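Local coordinates for protein O-phospho-L-seryl-tRNA:Cys-tRNA synthase (Methanocaldococcus jannaschii DSM 2661, PDB 5X6B) that probably converts O-phosphoseryl-tRNA to cysteinyl-tRNA with the help of pyridoxal phosphate, in the tRNA-dependent route to cysteine, at residues Lys316-Glu319 and Glu320-Lys323; Phe351-Pro354 and Val355-Glu358. All coordinates share one frame; numbering follows the deposited sequence.

The two contacts come in series along one chain, contact 1 (316-323) before contact 2 (351-358). Their centres lie 26 Å apart and their nearest atoms about 9 Å apart, so they do not touch. Contact 1 covers Lys316 and the start of helix 317-331. Contact 2 is the passage from strand 349-352, the middle strand of a three-stranded antiparallel sheet, into helix 354-360. The far end of helix 317-331 links them: Val328 and Leu331 pack against Phe351. Both fall in the last quarter of the chain, and both are about 40 Å or more from the bound nucleic acid.

Contact 1 (Lys316-Glu319 and Glu320-Lys323); sequences KWDE and ELKK
Trp317 lays one face of its indole under the side chain of Leu321, one turn further along the same alpha-helix. This is an i to i+4 pair in the first turns of helix 317-331. Leu321 CG stands over the five-membered ring, 4.0 Å from its centroid and 24° off the normal, a CH-pi contact. The two methyl groups spread from there. Leu321 CD1 lies by the pyrrole end, 3.4 Å from Trp317 NE1, while Leu321 CD2 sits 3.6 Å from Trp317 CZ2 on the benzene part. The indole is carried forward along the helix toward Leu321, with Trp317 CG anti to the backbone N (chi1 170°). Its other neighbours include Arg236 and Asp347, so the ring joins the helix to two loops.

The helix backbone is regular here. Leu321 N, Lys322 N and Lys323 N bond to the carbonyls of Trp317, Asp318 and Glu319, the middle one at 2.9 Å between Lys322 N and Asp318 O.

On another side of the helix, Glu320 and Lys323 form a salt bridge. The Glu320 chain bends at chi2 (-67°), and its carboxylate meets the end of an extended lysine. Both bonds are weak. Each group has a firmer partner beyond the helix: Glu320 OE1 takes the N-H of Gly396, and Lys323 NZ reaches the carbonyl of Leu397. The pair thus ties the helix to the loop before helix 399-415. Lys323 NZ is 3.1 Å from both Glu320 OE1 and Glu320 OE2.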
loop_
_atom_site.group_PDB
_atom_site.type_symbol
_atom_site.label_atom_id
_atom_site.label_comp_id
_atom_site.label_asym_id
_atom_site.label_seq_id
_atom_site.Cartn_x
_atom_site.Cartn_y
_atom_site.Cartn_z
ATOM N N LYS B 316 -19.037 -13.684 -5.948
ATOM C CA LYS B 316 -20.290 -13.159 -5.420
ATOM C C LYS B 316 -20.700 -11.895 -6.150
ATOM O O LYS B 316 -21.422 -11.055 -5.610
ATOM C CB LYS B 316 -20.170 -12.884 -3.922
ATOM C CG LYS B 316 -19.887 -14.124 -3.102
ATOM C CD LYS B 316 -19.768 -13.780 -1.633
ATOM C CE LYS B 316 -19.598 -15.025 -0.784
ATOM N NZ LYS B 316 -19.366 -14.672 0.645
ATOM N N TRP B 317 -20.238 -11.780 -7.388
ATOM C CA TRP B 317 -20.517 -10.621 -8.224
ATOM C C TRP B 317 -22.015 -10.421 -8.451
ATOM O O TRP B 317 -22.483 -9.288 -8.627
ATOM C CB TRP B 317 -19.777 -10.772 -9.556
ATOM C CG TRP B 317 -20.154 -9.782 -10.613
ATOM C CD1 TRP B 317 -20.695 -10.060 -11.835
ATOM C CD2 TRP B 317 -20.011 -8.360 -10.553
ATOM N NE1 TRP B 317 -20.897 -8.900 -12.539
ATOM C CE2 TRP B 317 -20.486 -7.840 -11.776
ATOM C CE3 TRP B 317 -19.528 -7.473 -9.586
ATOM C CZ2 TRP B 317 -20.496 -6.476 -12.057
ATOM C CZ3 TRP B 317 -19.537 -6.117 -9.867
ATOM C CH2 TRP B 317 -20.018 -5.632 -11.093
ATOM N N ASP B 318 -22.771 -11.516 -8.437
ATOM C CA ASP B 318 -24.212 -11.429 -8.666
ATOM C C ASP B 318 -24.919 -10.702 -7.524
ATOM O O ASP B 318 -25.913 -10.008 -7.744
ATOM C CB ASP B 318 -24.811 -12.821 -8.866
ATOM C CG ASP B 318 -24.491 -13.406 -10.237
ATOM O OD1 ASP B 318 -24.233 -12.628 -11.184
ATOM O OD2 ASP B 318 -24.495 -14.648 -10.368
ATOM N N GLU B 319 -24.397 -10.843 -6.310
ATOM C CA GLU B 319 -24.987 -10.178 -5.155
ATOM C C GLU B 319 -24.851 -8.658 -5.252
ATOM O O GLU B 319 -25.741 -7.919 -4.830
ATOM C CB GLU B 319 -24.352 -10.696 -3.867
ATOM C CG GLU B 319 -24.530 -12.198 -3.686
ATOM C CD GLU B 319 -23.783 -12.752 -2.487
ATOM O OE1 GLU B 319 -23.082 -11.974 -1.804
ATOM O OE2 GLU B 319 -23.882 -13.975 -2.240
ATOM N N GLU B 320 -23.743 -8.193 -5.821
ATOM C CA GLU B 320 -23.527 -6.758 -5.988
ATOM C C GLU B 320 -24.400 -6.214 -7.120
ATOM O O GLU B 320 -24.858 -5.069 -7.066
ATOM C CB GLU B 320 -22.050 -6.463 -6.261
ATOM C CG GLU B 320 -21.090 -7.097 -5.265
ATOM C CD GLU B 320 -21.217 -6.516 -3.864
ATOM O OE1 GLU B 320 -21.446 -5.289 -3.733
ATOM O OE2 GLU B 320 -21.086 -7.292 -2.893
ATOM N N LEU B 321 -24.627 -7.032 -8.147
ATOM C CA LEU B 321 -25.550 -6.651 -9.215
ATOM C C LEU B 321 -26.966 -6.523 -8.669
ATOM O O LEU B 321 -27.711 -5.609 -9.039
ATOM C CB LEU B 321 -25.512 -7.660 -10.365
ATOM C CG LEU B 321 -24.231 -7.618 -11.198
ATOM C CD1 LEU B 321 -24.251 -8.660 -12.296
ATOM C CD2 LEU B 321 -24.046 -6.232 -11.774
ATOM N N LYS B 322 -27.321 -7.437 -7.772
ATOM C CA LYS B 322 -28.608 -7.384 -7.087
ATOM C C LYS B 322 -28.783 -6.076 -6.324
ATOM O O LYS B 322 -29.858 -5.475 -6.360
ATOM C CB LYS B 322 -28.759 -8.570 -6.139
ATOM C CG LYS B 322 -30.080 -8.592 -5.404
ATOM C CD LYS B 322 -30.202 -9.830 -4.539
ATOM C CE LYS B 322 -31.486 -9.795 -3.735
ATOM N NZ LYS B 322 -31.593 -10.929 -2.770
ATOM N N LYS B 323 -27.728 -5.633 -5.641
ATOM C CA LYS B 323 -27.776 -4.354 -4.936
ATOM C C LYS B 323 -27.969 -3.230 -5.933
ATOM O O LYS B 323 -28.738 -2.292 -5.698
ATOM C CB LYS B 323 -26.501 -4.107 -4.127
ATOM C CG LYS B 323 -26.204 -5.127 -3.041
ATOM C CD LYS B 323 -24.864 -4.813 -2.402
ATOM C CE LYS B 323 -24.411 -5.917 -1.468
ATOM N NZ LYS B 323 -22.993 -5.714 -1.053
#

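Contact 2 (Phe351-Pro354 and Val355-Glu358); sequences FETP and VLDE
Pro354 and Thr353 carry most of this contact, and Val355 and Leu356 answer from the first turn of the helix. Thr353 meets Leu356 with its hydroxyl side. Leu356 CD1 lies 3.4 Å from Thr353 OG1 and 3.6 Å from Thr353 CB, and the two side chains cross at a slant. Thr353 OG1 sits between the backbone N and the carbonyl carbon (chi1 59°), which turns it to the leucine branch. The same oxygen is hydrogen-bonded to the carbonyl of Thr387, so the methyl rests beside a polar atom that is already engaged. An alanine in place of Leu356 would probably open a gap beside Thr353 CB and OG1, where the CD1 methyl now packs.

The segment is a strand-to-helix junction, with strand 349-352 running into helix 354-360. Pro354 stands at the junction, and its ring nitrogen has no hydrogen to give. Its carbonyl does the work instead. Glu358 N bonds to Pro354 O at 3.0 Å and 160°. Asp357 N adds a weak bond to that same oxygen. Asp357 CB and Glu358 CG also lie beside Pro354 O, each 3.2 Å from it.

Thr353 O receives Leu356 N at 3.1 Å, but the donor lies well above the carbonyl plane, 56° out of it. The backbone of Thr353 is also hydrogen-bonded to that of Lys388, next to strand 389-392. Val355 follows Pro354 directly, and its side chain touches Phe336 in a loop. Asp357 OD1 is hydrogen-bonded to Thr387 OG1.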
loop_
_atom_site.group_PDB
_atom_site.type_symbol
_atom_site.label_atom_id
_atom_site.label_comp_id
_atom_site.label_asym_id
_atom_site.label_seq_id
_atom_site.Cartn_x
_atom_site.Cartn_y
_atom_site.Cartn_z
ATOM N N PHE B 351 -27.655 7.896 -13.896
ATOM C CA PHE B 351 -29.048 8.305 -13.995
ATOM C C PHE B 351 -29.188 9.640 -14.702
ATOM O O PHE B 351 -28.423 10.569 -14.447
ATOM C CB PHE B 351 -29.696 8.428 -12.608
ATOM C CG PHE B 351 -29.944 7.117 -11.915
ATOM C CD1 PHE B 351 -30.830 6.193 -12.443
ATOM C CD2 PHE B 351 -29.325 6.832 -10.707
ATOM C CE1 PHE B 351 -31.070 4.994 -11.795
ATOM C CE2 PHE B 351 -29.561 5.637 -10.055
ATOM C CZ PHE B 351 -30.435 4.715 -10.601
ATOM N N GLU B 352 -30.177 9.742 -15.580
ATOM C CA GLU B 352 -30.645 11.047 -16.007
ATOM C C GLU B 352 -31.657 11.498 -14.968
ATOM O O GLU B 352 -32.628 10.790 -14.693
ATOM C CB GLU B 352 -31.268 10.996 -17.400
ATOM C CG GLU B 352 -31.723 12.353 -17.911
ATOM C CD GLU B 352 -32.429 12.262 -19.244
ATOM O OE1 GLU B 352 -32.671 11.128 -19.712
ATOM O OE2 GLU B 352 -32.735 13.322 -19.824
ATOM N N THR B 353 -31.425 12.662 -14.373
ATOM C CA THR B 353 -32.229 13.096 -13.238
ATOM C C THR B 353 -32.865 14.468 -13.443
ATOM O O THR B 353 -32.446 15.444 -12.828
ATOM C CB THR B 353 -31.383 13.125 -11.948
ATOM O OG1 THR B 353 -30.280 14.024 -12.112
ATOM C CG2 THR B 353 -30.847 11.736 -11.627
ATOM N N PRO B 354 -33.897 14.539 -14.297
ATOM C CA PRO B 354 -34.569 15.808 -14.598
ATOM C C PRO B 354 -35.160 16.472 -13.358
ATOM O O PRO B 354 -35.129 17.698 -13.246
ATOM C CB PRO B 354 -35.682 15.396 -15.569
ATOM C CG PRO B 354 -35.240 14.096 -16.134
ATOM C CD PRO B 354 -34.507 13.413 -15.025
ATOM N N VAL B 355 -35.682 15.667 -12.437
ATOM C CA VAL B 355 -36.335 16.186 -11.241
ATOM C C VAL B 355 -35.364 17.002 -10.383
ATOM O O VAL B 355 -35.767 17.947 -9.709
ATOM C CB VAL B 355 -36.957 15.038 -10.399
ATOM C CG1 VAL B 355 -35.892 14.051 -9.939
ATOM C CG2 VAL B 355 -37.739 15.591 -9.216
ATOM N N LEU B 356 -34.080 16.659 -10.434
ATOM C CA LEU B 356 -33.077 17.399 -9.676
ATOM C C LEU B 356 -32.839 18.800 -10.266
ATOM O O LEU B 356 -32.509 19.731 -9.531
ATOM C CB LEU B 356 -31.769 16.606 -9.606
ATOM C CG LEU B 356 -31.847 15.249 -8.897
ATOM C CD1 LEU B 356 -30.474 14.608 -8.793
ATOM C CD2 LEU B 356 -32.475 15.389 -7.514
ATOM N N ASP B 357 -33.004 18.937 -11.586
ATOM C CA ASP B 357 -32.996 20.238 -12.270
ATOM C C ASP B 357 -34.199 21.041 -11.832
ATOM O O ASP B 357 -34.109 22.231 -11.503
ATOM C CB ASP B 357 -33.057 20.066 -13.787
ATOM C CG ASP B 357 -31.740 19.681 -14.387
ATOM O OD1 ASP B 357 -30.685 20.016 -13.803
ATOM O OD2 ASP B 357 -31.779 19.031 -15.453
ATOM N N GLU B 358 -35.337 20.354 -11.848
ATOM C CA GLU B 358 -36.607 20.959 -11.509
ATOM C C GLU B 358 -36.549 21.531 -10.111
ATOM O O GLU B 358 -37.197 22.520 -9.830
ATOM C CB GLU B 358 -37.748 19.948 -11.612
ATOM C CG GLU B 358 -37.905 19.298 -12.971
ATOM C CD GLU B 358 -38.962 18.215 -12.957
ATOM O OE1 GLU B 358 -39.569 18.002 -11.884
ATOM O OE2 GLU B 358 -39.180 17.575 -14.007
#